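Local coordinates for protein mannan endo-1,4-beta-mannosidase (Mytilus edulis, PDB 2C0H) that hydrolyses internal 1,4-beta-mannosidic linkages in the backbones of mannans, galactomannans and glucomannans, but leaves mannobiose and mannotriose uncut, at residues 177-182 against 247-252; 237-242 against 258-263. The protein carries 3 engineered substitutions. One frame throughout, in Å; residues are numbered along the deposited sequence.

Contact 1. Residues 177-182 against 247-252; sequences PCFDTR and VKAGGK
The ring of Phe179 carries Cys178 SG over the rim of one face, 4.0 Å above the plane, and points its far edge at helix 243-250, where Ala249 N lies close to the ring plane, 3.9 Å from Phe179 CZ. This is loop-on-helix packing at the periphery of a TIM barrel: the long loop that follows strand 155-162 makes a short 3-10 turn at 177-179 and sets one aromatic side chain against the last turn of the helix. CG of Phe179 stands anti to its own carbonyl carbon (chi1 -59°), which sends the ring out to the helix. There Phe179 CZ comes within 4.0 Å of Ala249 CB, a small side chain that lets the ring edge approach the helix backbone. Gln199 of helix 198-215 and Cys245 also touch the ring. Immediately after Phe179, Asp180 makes an Asx turn, OD2 taking the backbone N of Arg182 at 3.1 Å, and its carboxylate forms a salt bridge with the Arg182 side chain. Lys248 crosses Phe179 at about a right angle; its chain bends at chi2 (75°), and the methylene CG rests 3.8 Å from Phe179 CZ while the ammonium group turns off from the ring.

Contact 2. Residues 237-242 against 258-263; sequences FHNLYS and SFYQVH
The loop from strand 221-225 to helix 243-250 meets the next barrel strand, 260-263, within the beta-alpha-beta unit that both belong to, and Tyr260 spans from one to the other. Its ring reaches from the strand toward the type I turn Asn239 to Ser242. Asn239 and Tyr260 reach for each other across the contact, the amide turned 62° from the ring plane, and Asn239 ND2 comes obliquely to the phenol end, 3.6 Å from Tyr260 CZ. Tyr241 O sits at the ring edge, in its plane, 3.6 Å from Tyr260 CE1, and Tyr241 CB packs on the same carbon at 4.1 Å. Beyond the ring, Tyr260 OH lies 3.7 Å from Ser242 CA.

Asn239 does two jobs. With CG anti to the backbone N (chi1 -172°), its amide folds back over the turn, and Asn239 OD1 accepts from Tyr241 N at 3.0 Å, the donor standing well above the carbonyl plane: an Asx turn laid over the beta turn. An alanine here would lose that acceptor and is likely to leave Tyr241 N without its mate, the turn less firmly held and a gap beside the Tyr260 ring. Next along, Ser242 is the N-cap of helix 243-250, its OG taking Cys245 N.

Past CB the Tyr241 side chain turns off from Tyr260, with Leu240 CB over the centre of one ring face, and its OH is hydrogen-bonded to Glu165. On the strand, His263 NE2 donates to Gln261 OE1 at 2.9 Å, and ND1 is hydrogen-bonded to Glu163, the probable proton donor. A histidine tied in this way to the probable proton donor fits the C-terminal mouth of a family 5 glycosidase barrel, where the active site opens.

Helix 243-250 links the two contacts: the loop of contact 2 leads into its N-cap, while contact 1 packs on its final turn. Their centres lie about 13 Å apart, and they meet directly where Pro177 O approaches His238 CD2 at 3.4 Å and Cys178 O approaches Leu240 CD2. Contact 1 is the more peripheral, partly buried and mostly apolar, a loop ring laid against aliphatic carbon and helix backbone away from the annotated sites. Contact 2 is buried nearer the centre of the chain and mixes aromatic carbon with amide, carbonyl and hydroxyl groups, close to the probable catalytic residues. An Asx turn shapes the loop segment in both.

Contact 1. Residues 177-182 against 247-252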
loop_
_atom_site.group_PDB
_atom_site.type_symbol
_atom_site.label_atom_id
_atom_site.label_comp_id
_atom_site.label_asym_id
_atom_site.label_seq_id
_atom_site.Cartn_x
_atom_site.Cartn_y
_atom_site.Cartn_z
ATOM N N PRO A 177 -7.527 -9.708 22.284
ATOM C CA PRO A 177 -8.591 -9.129 21.462
ATOM C C PRO A 177 -8.219 -8.806 20.016
ATOM O O PRO A 177 -9.031 -9.043 19.123
ATOM C CB PRO A 177 -8.954 -7.843 22.216
ATOM C CG PRO A 177 -8.621 -8.124 23.610
ATOM C CD PRO A 177 -7.385 -8.982 23.561
ATOM N N CYS A 178 -7.020 -8.283 19.776
ATOM C CA CYS A 178 -6.653 -7.869 18.414
ATOM C C CYS A 178 -6.415 -9.046 17.461
ATOM O O CYS A 178 -6.413 -8.848 16.244
ATOM C CB CYS A 178 -5.449 -6.920 18.419
ATOM S SG CYS A 178 -3.945 -7.579 19.168
ATOM N N PHE A 179 -6.223 -10.256 17.995
ATOM C CA PHE A 179 -6.120 -11.463 17.156
ATOM C C PHE A 179 -7.454 -12.187 16.959
ATOM O O PHE A 179 -7.514 -13.167 16.216
ATOM C CB PHE A 179 -5.108 -12.465 17.720
ATOM C CG PHE A 179 -3.708 -11.924 17.869
ATOM C CD1 PHE A 179 -3.205 -10.951 17.008
ATOM C CD2 PHE A 179 -2.877 -12.427 18.856
ATOM C CE1 PHE A 179 -1.913 -10.472 17.161
ATOM C CE2 PHE A 179 -1.579 -11.960 19.004
ATOM C CZ PHE A 179 -1.100 -10.981 18.165
ATOM N N ASP A 180 -8.509 -11.716 17.616
ATOM C CA ASP A 180 -9.832 -12.330 17.529
ATOM C C ASP A 180 -10.447 -11.927 16.190
ATOM O O ASP A 180 -10.474 -10.743 15.864
ATOM C CB ASP A 180 -10.698 -11.844 18.708
ATOM C CG ASP A 180 -11.991 -12.635 18.875
ATOM O OD1 ASP A 180 -12.127 -13.366 19.886
ATOM O OD2 ASP A 180 -12.893 -12.504 18.021
ATOM N N THR A 181 -10.922 -12.892 15.406
ATOM C CA THR A 181 -11.488 -12.580 14.090
ATOM C C THR A 181 -12.975 -12.939 13.980
ATOM O O THR A 181 -13.492 -13.083 12.870
ATOM C CB THR A 181 -10.692 -13.263 12.948
ATOM O OG1 THR A 181 -10.726 -14.686 13.111
ATOM C CG2 THR A 181 -9.244 -12.796 12.934
ATOM N N ARG A 182 -13.669 -13.052 15.113
ATOM C CA ARG A 182 -15.111 -13.376 15.096
ATOM C C ARG A 182 -15.908 -12.300 14.381
ATOM O O ARG A 182 -16.902 -12.598 13.712
ATOM C CB ARG A 182 -15.667 -13.616 16.507
ATOM C CG ARG A 182 -15.242 -14.946 17.084
ATOM C CD ARG A 182 -15.831 -15.190 18.451
ATOM N NE ARG A 182 -15.279 -14.281 19.456
ATOM C CZ ARG A 182 -15.909 -13.224 19.974
ATOM N NH1 ARG A 182 -17.144 -12.892 19.600
ATOM N NH2 ARG A 182 -15.292 -12.484 20.888
ATOM N N VAL A 247 3.418 -5.445 17.280
ATOM C CA VAL A 247 4.533 -5.766 18.179
ATOM C C VAL A 247 4.202 -7.030 18.973
ATOM O O VAL A 247 5.089 -7.868 19.198
ATOM C CB VAL A 247 4.918 -4.559 19.065
ATOM C CG1 VAL A 247 6.056 -4.920 20.015
ATOM C CG2 VAL A 247 5.332 -3.400 18.208
ATOM N N LYS A 248 2.944 -7.213 19.373
ATOM C CA LYS A 248 2.531 -8.466 20.032
ATOM C C LYS A 248 2.712 -9.654 19.077
ATOM O O LYS A 248 3.141 -10.733 19.489
ATOM C CB LYS A 248 1.081 -8.375 20.524
ATOM C CG LYS A 248 0.571 -9.605 21.275
ATOM C CD LYS A 248 1.125 -9.701 22.683
ATOM C CE LYS A 248 0.419 -10.802 23.480
ATOM N NZ LYS A 248 0.845 -10.878 24.916
ATOM N N ALA A 249 2.412 -9.444 17.794
ATOM C CA ALA A 249 2.502 -10.517 16.798
ATOM C C ALA A 249 3.927 -10.953 16.451
ATOM O O ALA A 249 4.186 -12.159 16.355
ATOM C CB ALA A 249 1.774 -10.104 15.524
ATOM N N GLY A 250 4.829 -9.993 16.231
ATOM C CA GLY A 250 6.185 -10.268 15.721
ATOM C C GLY A 250 7.343 -9.945 16.656
ATOM O O GLY A 250 8.469 -10.393 16.437
ATOM N N GLY A 251 7.100 -9.114 17.659
ATOM C CA GLY A 251 8.130 -8.812 18.656
ATOM C C GLY A 251 9.120 -7.704 18.347
ATOM O O GLY A 251 9.959 -7.387 19.198
ATOM N N LYS A 252 9.065 -7.103 17.154
ATOM C CA LYS A 252 10.009 -6.040 16.786
ATOM C C LYS A 252 9.435 -4.662 17.129
ATOM O O LYS A 252 8.453 -4.222 16.542
ATOM C CB LYS A 252 10.365 -6.087 15.293
ATOM C CG LYS A 252 10.824 -7.435 14.767
ATOM C CD LYS A 252 12.225 -7.798 15.191
ATOM C CE LYS A 252 12.734 -8.943 14.330
ATOM N NZ LYS A 252 13.973 -9.549 14.887
#

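Contact 2. Residues 237-242 against 258-263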
loop_
_atom_site.group_PDB
_atom_site.type_symbol
_atom_site.label_atom_id
_atom_site.label_comp_id
_atom_site.label_asym_id
_atom_site.label_seq_id
_atom_site.Cartn_x
_atom_site.Cartn_y
_atom_site.Cartn_z
ATOM N N PHE A 237 -15.109 -3.423 15.962
ATOM C CA PHE A 237 -14.115 -4.117 15.144
ATOM C C PHE A 237 -12.766 -4.116 15.852
ATOM O O PHE A 237 -12.656 -3.642 16.983
ATOM C CB PHE A 237 -14.009 -3.454 13.769
ATOM C CG PHE A 237 -15.333 -3.270 13.079
ATOM C CD1 PHE A 237 -16.272 -4.289 13.063
ATOM C CD2 PHE A 237 -15.623 -2.081 12.428
ATOM C CE1 PHE A 237 -17.498 -4.120 12.430
ATOM C CE2 PHE A 237 -16.846 -1.908 11.789
ATOM C CZ PHE A 237 -17.772 -2.929 11.786
ATOM N N HIS A 238 -11.752 -4.680 15.204
ATOM C CA HIS A 238 -10.394 -4.667 15.743
ATOM C C HIS A 238 -9.391 -4.247 14.674
ATOM O O HIS A 238 -9.532 -4.605 13.506
ATOM C CB HIS A 238 -10.017 -6.046 16.283
ATOM C CG HIS A 238 -10.811 -6.464 17.480
ATOM N ND1 HIS A 238 -10.770 -5.780 18.676
ATOM C CD2 HIS A 238 -11.659 -7.501 17.669
ATOM C CE1 HIS A 238 -11.560 -6.378 19.550
ATOM N NE2 HIS A 238 -12.116 -7.422 18.963
ATOM N N ASN A 239 -8.381 -3.474 15.068
ATOM C CA ASN A 239 -7.317 -3.049 14.156
ATOM C C ASN A 239 -6.138 -4.023 14.196
ATOM O O ASN A 239 -5.384 -4.025 15.150
ATOM C CB ASN A 239 -6.845 -1.626 14.513
ATOM C CG ASN A 239 -5.863 -1.024 13.492
ATOM O OD1 ASN A 239 -5.491 -1.634 12.487
ATOM N ND2 ASN A 239 -5.433 0.203 13.773
ATOM N N LEU A 240 -5.984 -4.817 13.143
ATOM C CA LEU A 240 -4.849 -5.741 13.003
ATOM C C LEU A 240 -3.488 -5.065 12.868
ATOM O O LEU A 240 -2.460 -5.733 13.048
ATOM C CB LEU A 240 -5.029 -6.626 11.765
ATOM C CG LEU A 240 -6.194 -7.608 11.704
ATOM C CD1 LEU A 240 -6.293 -8.252 10.325
ATOM C CD2 LEU A 240 -6.031 -8.678 12.762
ATOM N N TYR A 241 -3.459 -3.779 12.509
ATOM C CA TYR A 241 -2.208 -3.098 12.130
ATOM C C TYR A 241 -1.749 -2.025 13.100
ATOM O O TYR A 241 -0.845 -1.270 12.769
ATOM C CB TYR A 241 -2.349 -2.529 10.710
ATOM C CG TYR A 241 -2.849 -3.583 9.762
ATOM C CD1 TYR A 241 -2.058 -4.672 9.435
ATOM C CD2 TYR A 241 -4.130 -3.518 9.233
ATOM C CE1 TYR A 241 -2.525 -5.661 8.585
ATOM C CE2 TYR A 241 -4.598 -4.495 8.385
ATOM C CZ TYR A 241 -3.802 -5.557 8.061
ATOM O OH TYR A 241 -4.274 -6.537 7.209
ATOM N N SER A 242 -2.346 -1.981 14.290
ATOM C CA SER A 242 -1.941 -1.013 15.313
ATOM C C SER A 242 -0.555 -1.396 15.810
ATOM O O SER A 242 -0.162 -2.539 15.678
ATOM C CB SER A 242 -2.929 -0.983 16.483
ATOM O OG SER A 242 -2.876 -2.169 17.280
ATOM N N SER A 258 3.833 3.649 9.223
ATOM C CA SER A 258 3.859 5.113 9.183
ATOM C C SER A 258 2.455 5.662 9.037
ATOM O O SER A 258 2.097 6.638 9.680
ATOM C CB SER A 258 4.691 5.586 7.996
ATOM O OG SER A 258 5.991 5.007 8.002
ATOM N N PHE A 259 1.689 5.055 8.137
ATOM C CA PHE A 259 0.303 5.426 7.918
ATOM C C PHE A 259 -0.514 4.203 7.522
ATOM O O PHE A 259 0.034 3.153 7.180
ATOM C CB PHE A 259 0.140 6.604 6.926
ATOM C CG PHE A 259 0.634 6.350 5.527
ATOM C CD1 PHE A 259 -0.182 5.732 4.589
ATOM C CD2 PHE A 259 1.891 6.808 5.113
ATOM C CE1 PHE A 259 0.258 5.510 3.287
ATOM C CE2 PHE A 259 2.332 6.607 3.808
ATOM C CZ PHE A 259 1.510 5.949 2.895
ATOM N N TYR A 260 -1.824 4.335 7.638
ATOM C CA TYR A 260 -2.771 3.267 7.318
ATOM C C TYR A 260 -3.285 3.503 5.904
ATOM O O TYR A 260 -3.255 4.622 5.387
ATOM C CB TYR A 260 -3.945 3.258 8.306
ATOM C CG TYR A 260 -3.585 2.984 9.765
ATOM C CD1 TYR A 260 -3.003 1.778 10.141
ATOM C CD2 TYR A 260 -3.834 3.913 10.742
ATOM C CE1 TYR A 260 -2.690 1.513 11.463
ATOM C CE2 TYR A 260 -3.522 3.657 12.075
ATOM C CZ TYR A 260 -2.955 2.464 12.416
ATOM O OH TYR A 260 -2.649 2.226 13.735
ATOM N N GLN A 261 -3.709 2.422 5.280
ATOM C CA GLN A 261 -4.260 2.469 3.934
ATOM C C GLN A 261 -5.433 1.506 3.906
ATOM O O GLN A 261 -5.309 0.346 4.328
ATOM C CB GLN A 261 -3.204 2.052 2.919
ATOM C CG GLN A 261 -3.694 2.125 1.481
ATOM C CD GLN A 261 -2.835 1.359 0.507
ATOM O OE1 GLN A 261 -3.338 0.812 -0.482
ATOM N NE2 GLN A 261 -1.537 1.335 0.749
ATOM N N VAL A 262 -6.585 1.970 3.440
ATOM C CA VAL A 262 -7.780 1.140 3.416
ATOM C C VAL A 262 -8.424 1.224 2.052
ATOM O O VAL A 262 -8.398 2.265 1.420
ATOM C CB VAL A 262 -8.821 1.532 4.498
ATOM C CG1 VAL A 262 -9.424 2.918 4.222
ATOM C CG2 VAL A 262 -9.912 0.500 4.608
ATOM N N HIS A 263 -9.002 0.112 1.621
ATOM C CA HIS A 263 -9.700 0.056 0.356
ATOM C C HIS A 263 -11.213 0.065 0.588
ATOM O O HIS A 263 -11.704 -0.392 1.630
ATOM C CB HIS A 263 -9.264 -1.201 -0.385
ATOM C CG HIS A 263 -7.776 -1.309 -0.557
ATOM N ND1 HIS A 263 -7.157 -2.477 -0.949
ATOM C CD2 HIS A 263 -6.787 -0.401 -0.383
ATOM C CE1 HIS A 263 -5.853 -2.277 -1.012
ATOM N NE2 HIS A 263 -5.600 -1.026 -0.674
#